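Local coordinates for putative uncharacterized protein (Wolbachia pipientis, PDB 3F4S) that probably catalyses dithiol-disulfide exchange as a DsbA-type oxidoreductase of the thioredoxin fold, at residues Pro63-Lys68 against Lys200-Val205; Ser95-Lys100 against Asn144-Asp149. The protein carries 1 engineered substitution. One frame throughout, in Å; residues are numbered along the deposited sequence.

In the fold
Contact 1 belongs to the thioredoxin part of this DsbA-type chain: helices 62-70 and 199-216 meet beside the sheet that holds strand 174-179. Contact 2 lies in the helical region, where the loop after helix 86-94 is tied to the end of helix 140-147. Along the chain, both segments of contact 2 come between those of contact 1, consistent with the DsbA plan of a helical insertion in a thioredoxin fold. The two centres are 30 Å apart on opposite sides of the chain's centre, and their nearest atoms are about 11 Å from each other. Contact 1 thus joins an early and a late helix by apolar packing alone, whereas contact 2 adds a covalent tie within the inserted region.

Contact 1 of 2, residues Pro63-Lys68 against Lys200-Val205; sequences PKIKEK and KYFTNV
Ile65 sends its terminal methyl onto the root of the Phe202 ring, with CD1 3.8 Å from Phe202 CD2. The same methyl is 3.9 Å from Phe202 CB, so it rests where the ring joins its stem, and it comes at the ring obliquely. With CG1 of Ile65 opposite the carbonyl carbon and the chain extended beyond it (chi2 177°), CD1 is carried out to helix 199-216. One turn along, Lys68 adds a second, looser touch. The aliphatic part of its chain passes across Thr203 at about a right angle, with Lys68 CD 4.0 Å from Thr203 CG2 and CE equally near. What Lys68 supplies here is hydrocarbon, and it does so at the exposed margin. The interface is small, 141 Å² in all, and purely apolar: no hydrogen bond joins the two helices. Ile65 and Thr203 are the closest backbone pair, with their CA atoms 7.8 Å apart. Phe202 also has Tyr201 CD2 of its own helix above the centre of one ring face. Deeper in the fold, the Phe202 ring meets Phe175 edge-to-face and touches Ile177, both on strand 174-179, and it also meets Phe57 of helix 52-60. The contact therefore joins helices 62-70 and 199-216 at the margin of a core built against the sheet, with helix 52-60 alongside.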
loop_
_atom_site.group_PDB
_atom_site.type_symbol
_atom_site.label_atom_id
_atom_site.label_comp_id
_atom_site.label_asym_id
_atom_site.label_seq_id
_atom_site.Cartn_x
_atom_site.Cartn_y
_atom_site.Cartn_z
ATOM N N PRO A 63 -7.435 -6.385 -7.687
ATOM C CA PRO A 63 -8.895 -6.223 -7.647
ATOM C C PRO A 63 -9.606 -7.494 -7.169
ATOM O O PRO A 63 -10.591 -7.402 -6.429
ATOM C CB PRO A 63 -9.250 -5.899 -9.101
ATOM C CG PRO A 63 -7.994 -5.243 -9.645
ATOM C CD PRO A 63 -6.859 -5.964 -8.978
ATOM N N LYS A 64 -9.105 -8.661 -7.569
ATOM C CA LYS A 64 -9.716 -9.929 -7.166
ATOM C C LYS A 64 -9.441 -10.230 -5.695
ATOM O O LYS A 64 -10.283 -10.800 -5.001
ATOM C CB LYS A 64 -9.224 -11.084 -8.047
ATOM C CG LYS A 64 -9.868 -11.145 -9.431
ATOM N N ILE A 65 -8.254 -9.856 -5.222
ATOM C CA ILE A 65 -7.941 -9.983 -3.805
ATOM C C ILE A 65 -8.898 -9.117 -2.980
ATOM O O ILE A 65 -9.436 -9.556 -1.957
ATOM C CB ILE A 65 -6.470 -9.596 -3.505
ATOM C CG1 ILE A 65 -5.509 -10.627 -4.109
ATOM C CG2 ILE A 65 -6.246 -9.464 -2.005
ATOM C CD1 ILE A 65 -4.052 -10.284 -3.927
ATOM N N LYS A 66 -9.120 -7.888 -3.429
ATOM C CA LYS A 66 -10.008 -6.975 -2.722
ATOM C C LYS A 66 -11.442 -7.503 -2.688
ATOM O O LYS A 66 -12.098 -7.475 -1.644
ATOM C CB LYS A 66 -9.965 -5.581 -3.352
ATOM C CG LYS A 66 -10.843 -4.563 -2.640
ATOM C CD LYS A 66 -10.746 -3.193 -3.290
ATOM C CE LYS A 66 -11.541 -2.148 -2.515
ATOM N NZ LYS A 66 -13.018 -2.316 -2.661
ATOM N N GLU A 67 -11.925 -7.988 -3.828
ATOM C CA GLU A 67 -13.285 -8.524 -3.901
ATOM C C GLU A 67 -13.448 -9.766 -3.030
ATOM O O GLU A 67 -14.454 -9.924 -2.342
ATOM C CB GLU A 67 -13.677 -8.851 -5.347
ATOM C CG GLU A 67 -15.079 -9.445 -5.477
ATOM C CD GLU A 67 -15.378 -9.981 -6.866
ATOM O OE1 GLU A 67 -14.479 -9.946 -7.727
ATOM O OE2 GLU A 67 -16.518 -10.445 -7.095
ATOM N N LYS A 68 -12.453 -10.644 -3.061
ATOM C CA LYS A 68 -12.531 -11.916 -2.352
ATOM C C LYS A 68 -12.316 -11.803 -0.839
ATOM O O LYS A 68 -12.959 -12.515 -0.062
ATOM C CB LYS A 68 -11.516 -12.892 -2.957
ATOM C CG LYS A 68 -11.724 -14.352 -2.601
ATOM C CD LYS A 68 -10.724 -15.221 -3.353
ATOM C CE LYS A 68 -10.862 -16.692 -3.003
ATOM N NZ LYS A 68 -12.098 -17.291 -3.574
ATOM N N LYS A 200 -3.660 -17.035 -7.620
ATOM C CA LYS A 200 -3.708 -18.331 -6.936
ATOM C C LYS A 200 -2.669 -18.437 -5.814
ATOM O O LYS A 200 -2.898 -19.107 -4.802
ATOM C CB LYS A 200 -3.548 -19.487 -7.934
ATOM C CG LYS A 200 -3.767 -20.859 -7.321
ATOM N N TYR A 201 -1.525 -17.782 -5.991
ATOM C CA TYR A 201 -0.512 -17.756 -4.938
ATOM C C TYR A 201 -1.082 -17.115 -3.675
ATOM O O TYR A 201 -0.968 -17.663 -2.577
ATOM C CB TYR A 201 0.731 -16.991 -5.393
ATOM C CG TYR A 201 1.787 -16.845 -4.315
ATOM C CD1 TYR A 201 2.812 -17.774 -4.192
ATOM C CD2 TYR A 201 1.752 -15.786 -3.417
ATOM C CE1 TYR A 201 3.780 -17.647 -3.217
ATOM C CE2 TYR A 201 2.718 -15.647 -2.437
ATOM C CZ TYR A 201 3.728 -16.586 -2.336
ATOM O OH TYR A 201 4.703 -16.460 -1.367
ATOM N N PHE A 202 -1.702 -15.949 -3.834
ATOM C CA PHE A 202 -2.298 -15.259 -2.694
ATOM C C PHE A 202 -3.528 -15.966 -2.116
ATOM O O PHE A 202 -3.717 -15.987 -0.893
ATOM C CB PHE A 202 -2.631 -13.807 -3.046
ATOM C CG PHE A 202 -1.436 -12.901 -3.052
ATOM C CD1 PHE A 202 -0.792 -12.577 -1.869
ATOM C CD2 PHE A 202 -0.951 -12.379 -4.239
ATOM C CE1 PHE A 202 0.313 -11.740 -1.868
ATOM C CE2 PHE A 202 0.151 -11.543 -4.245
ATOM C CZ PHE A 202 0.783 -11.220 -3.059
ATOM N N THR A 203 -4.372 -16.538 -2.971
ATOM C CA THR A 203 -5.545 -17.239 -2.452
ATOM C C THR A 203 -5.117 -18.436 -1.604
ATOM O O THR A 203 -5.720 -18.714 -0.574
ATOM C CB THR A 203 -6.540 -17.686 -3.554
ATOM O OG1 THR A 203 -5.893 -18.584 -4.457
ATOM C CG2 THR A 203 -7.069 -16.488 -4.323
ATOM N N ASN A 204 -4.066 -19.125 -2.037
ATOM C CA ASN A 204 -3.528 -20.257 -1.291
ATOM C C ASN A 204 -3.029 -19.835 0.089
ATOM O O ASN A 204 -3.371 -20.449 1.101
ATOM C CB ASN A 204 -2.395 -20.916 -2.079
ATOM C CG ASN A 204 -1.777 -22.091 -1.346
ATOM O OD1 ASN A 204 -0.579 -22.097 -1.065
ATOM N ND2 ASN A 204 -2.592 -23.089 -1.032
ATOM N N VAL A 205 -2.217 -18.783 0.116
ATOM C CA VAL A 205 -1.656 -18.259 1.359
ATOM C C VAL A 205 -2.763 -17.764 2.289
ATOM O O VAL A 205 -2.805 -18.117 3.471
ATOM C CB VAL A 205 -0.659 -17.101 1.082
ATOM C CG1 VAL A 205 -0.349 -16.336 2.362
ATOM C CG2 VAL A 205 0.619 -17.626 0.442
#

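Contact 2 of 2, residues Ser95-Lys100 against Asn144-Asp149; sequences SHCYEK and NQCIND
The second disulfide of this DsbA-type protein, Cys97-Cys146, staples two parts of the helical region, the loop leading into helix 101-113 and the end of helix 140-147. Cys97 SG and Cys146 SG are bonded at 2.0 Å, and the two CA atoms stand 6.0 Å apart. The bridge is right-handed, with a torsion of 100° about the sulfur-sulfur bond, not far from the right angle such a bond prefers. Both cysteines point toward the opposing segment. Cys146 carries its sulfur beside its own backbone N, opposite the carbonyl carbon, whereas the first torsion of Cys97, at -105°, falls away from the usual staggered positions. Beyond the bond there is little direct contact: the carbonyl carbon His96 C lies 4.3 Å from Cys146 SG, and no hydrogen bond crosses.

Each arm is shaped by its own local bonds. Cys97 sits inside a turn closed by Tyr98 N donating to Ser95 O at 3.1 Å. On the other arm the Asn148 amide folds back to its helix, ND2 reaching Asn144 O at 2.9 Å along a bent path of 137°, tilted out of the carbonyl plane. Asp149 then starts helix 150-167 as its N-cap, its OD1 accepting from Ile152 N. Around the bridge, Cys97 touches Leu138 and Cys146 touches Leu94.

Distinct from the Cys51-Cys54 pair of the CxxC motif, this bond probably serves structure. Between these two segments the covalent link is the main tie, while neighbours such as Lys90, which bonds to Ile147 O, probably help to place them; being covalent, it holds until it is reduced, for instance by exchange with a thiol.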
loop_
_atom_site.group_PDB
_atom_site.type_symbol
_atom_site.label_atom_id
_atom_site.label_comp_id
_atom_site.label_asym_id
_atom_site.label_seq_id
_atom_site.Cartn_x
_atom_site.Cartn_y
_atom_site.Cartn_z
ATOM N N SER A 95 -1.168 11.644 -2.164
ATOM C CA SER A 95 -2.165 10.712 -1.637
ATOM C C SER A 95 -2.736 11.192 -0.306
ATOM O O SER A 95 -3.849 10.827 0.067
ATOM C CB SER A 95 -1.589 9.298 -1.495
ATOM O OG SER A 95 -0.739 9.208 -0.363
ATOM N N HIS A 96 -1.982 12.024 0.404
ATOM C CA HIS A 96 -2.447 12.538 1.688
ATOM C C HIS A 96 -3.521 13.612 1.561
ATOM O O HIS A 96 -4.100 14.035 2.564
ATOM C CB HIS A 96 -1.257 13.039 2.503
ATOM C CG HIS A 96 -0.415 11.936 3.053
ATOM N ND1 HIS A 96 -0.359 11.641 4.400
ATOM C CD2 HIS A 96 0.380 11.029 2.435
ATOM C CE1 HIS A 96 0.449 10.613 4.587
ATOM N NE2 HIS A 96 0.906 10.220 3.411
ATOM N N CYS A 97 -3.788 14.049 0.335
ATOM C CA CYS A 97 -4.932 14.926 0.058
ATOM C C CYS A 97 -6.254 14.144 0.047
ATOM O O CYS A 97 -7.322 14.728 -0.105
ATOM C CB CYS A 97 -4.755 15.639 -1.293
ATOM S SG CYS A 97 -4.285 17.392 -1.231
ATOM N N TYR A 98 -6.168 12.822 0.182
ATOM C CA TYR A 98 -7.344 11.949 0.126
ATOM C C TYR A 98 -7.572 11.258 1.469
ATOM O O TYR A 98 -6.862 10.316 1.827
ATOM C CB TYR A 98 -7.197 10.934 -1.012
ATOM C CG TYR A 98 -7.051 11.615 -2.351
ATOM C CD1 TYR A 98 -8.146 11.803 -3.184
ATOM C CD2 TYR A 98 -5.825 12.110 -2.767
ATOM C CE1 TYR A 98 -8.013 12.454 -4.403
ATOM C CE2 TYR A 98 -5.686 12.755 -3.974
ATOM C CZ TYR A 98 -6.779 12.926 -4.787
ATOM O OH TYR A 98 -6.629 13.564 -5.994
ATOM N N GLU A 99 -8.567 11.736 2.208
ATOM C CA GLU A 99 -8.749 11.344 3.605
ATOM C C GLU A 99 -9.553 10.056 3.801
ATOM O O GLU A 99 -9.159 9.192 4.588
ATOM C CB GLU A 99 -9.386 12.487 4.403
ATOM N N LYS A 100 -10.679 9.935 3.101
ATOM C CA LYS A 100 -11.552 8.774 3.248
ATOM C C LYS A 100 -10.853 7.523 2.727
ATOM O O LYS A 100 -10.109 7.587 1.752
ATOM C CB LYS A 100 -12.874 8.991 2.502
ATOM C CG LYS A 100 -13.714 10.149 3.021
ATOM N N ASN A 144 -1.562 21.905 -4.612
ATOM C CA ASN A 144 -0.266 22.539 -4.415
ATOM C C ASN A 144 0.243 22.356 -2.995
ATOM O O ASN A 144 1.421 22.096 -2.772
ATOM C CB ASN A 144 -0.333 24.029 -4.747
ATOM C CG ASN A 144 -0.422 24.290 -6.233
ATOM O OD1 ASN A 144 0.005 23.468 -7.044
ATOM N ND2 ASN A 144 -0.969 25.445 -6.601
ATOM N N GLN A 145 -0.658 22.499 -2.034
ATOM C CA GLN A 145 -0.294 22.328 -0.644
ATOM C C GLN A 145 0.167 20.898 -0.383
ATOM O O GLN A 145 1.187 20.667 0.265
ATOM C CB GLN A 145 -1.460 22.704 0.267
ATOM C CG GLN A 145 -1.085 22.722 1.733
ATOM C CD GLN A 145 -1.827 23.790 2.509
ATOM O OE1 GLN A 145 -2.826 24.334 2.041
ATOM N NE2 GLN A 145 -1.337 24.097 3.704
ATOM N N CYS A 146 -0.568 19.928 -0.910
ATOM C CA CYS A 146 -0.196 18.540 -0.672
ATOM C C CYS A 146 1.143 18.164 -1.302
ATOM O O CYS A 146 1.949 17.476 -0.678
ATOM C CB CYS A 146 -1.298 17.588 -1.137
ATOM S SG CYS A 146 -2.687 17.506 0.016
ATOM N N ILE A 147 1.382 18.585 -2.539
ATOM C CA ILE A 147 2.586 18.194 -3.260
ATOM C C ILE A 147 3.844 18.887 -2.725
ATOM O O ILE A 147 4.969 18.508 -3.056
ATOM C CB ILE A 147 2.410 18.453 -4.768
ATOM C CG1 ILE A 147 3.043 17.319 -5.573
ATOM C CG2 ILE A 147 2.944 19.825 -5.155
ATOM C CD1 ILE A 147 2.227 16.895 -6.746
ATOM N N ASN A 148 3.644 19.908 -1.900
ATOM C CA ASN A 148 4.768 20.633 -1.319
ATOM C C ASN A 148 4.882 20.501 0.200
ATOM O O ASN A 148 5.674 21.201 0.834
ATOM C CB ASN A 148 4.709 22.104 -1.725
ATOM C CG ASN A 148 4.955 22.300 -3.202
ATOM O OD1 ASN A 148 6.032 21.980 -3.706
ATOM N ND2 ASN A 148 3.960 22.824 -3.909
ATOM N N ASP A 149 4.097 19.602 0.783
ATOM C CA ASP A 149 4.021 19.492 2.233
ATOM C C ASP A 149 5.250 18.773 2.798
ATOM O O ASP A 149 5.355 17.543 2.733
ATOM C CB ASP A 149 2.726 18.784 2.647
ATOM C CG ASP A 149 2.451 18.886 4.139
ATOM O OD1 ASP A 149 3.420 18.916 4.932
ATOM O OD2 ASP A 149 1.264 18.939 4.520
#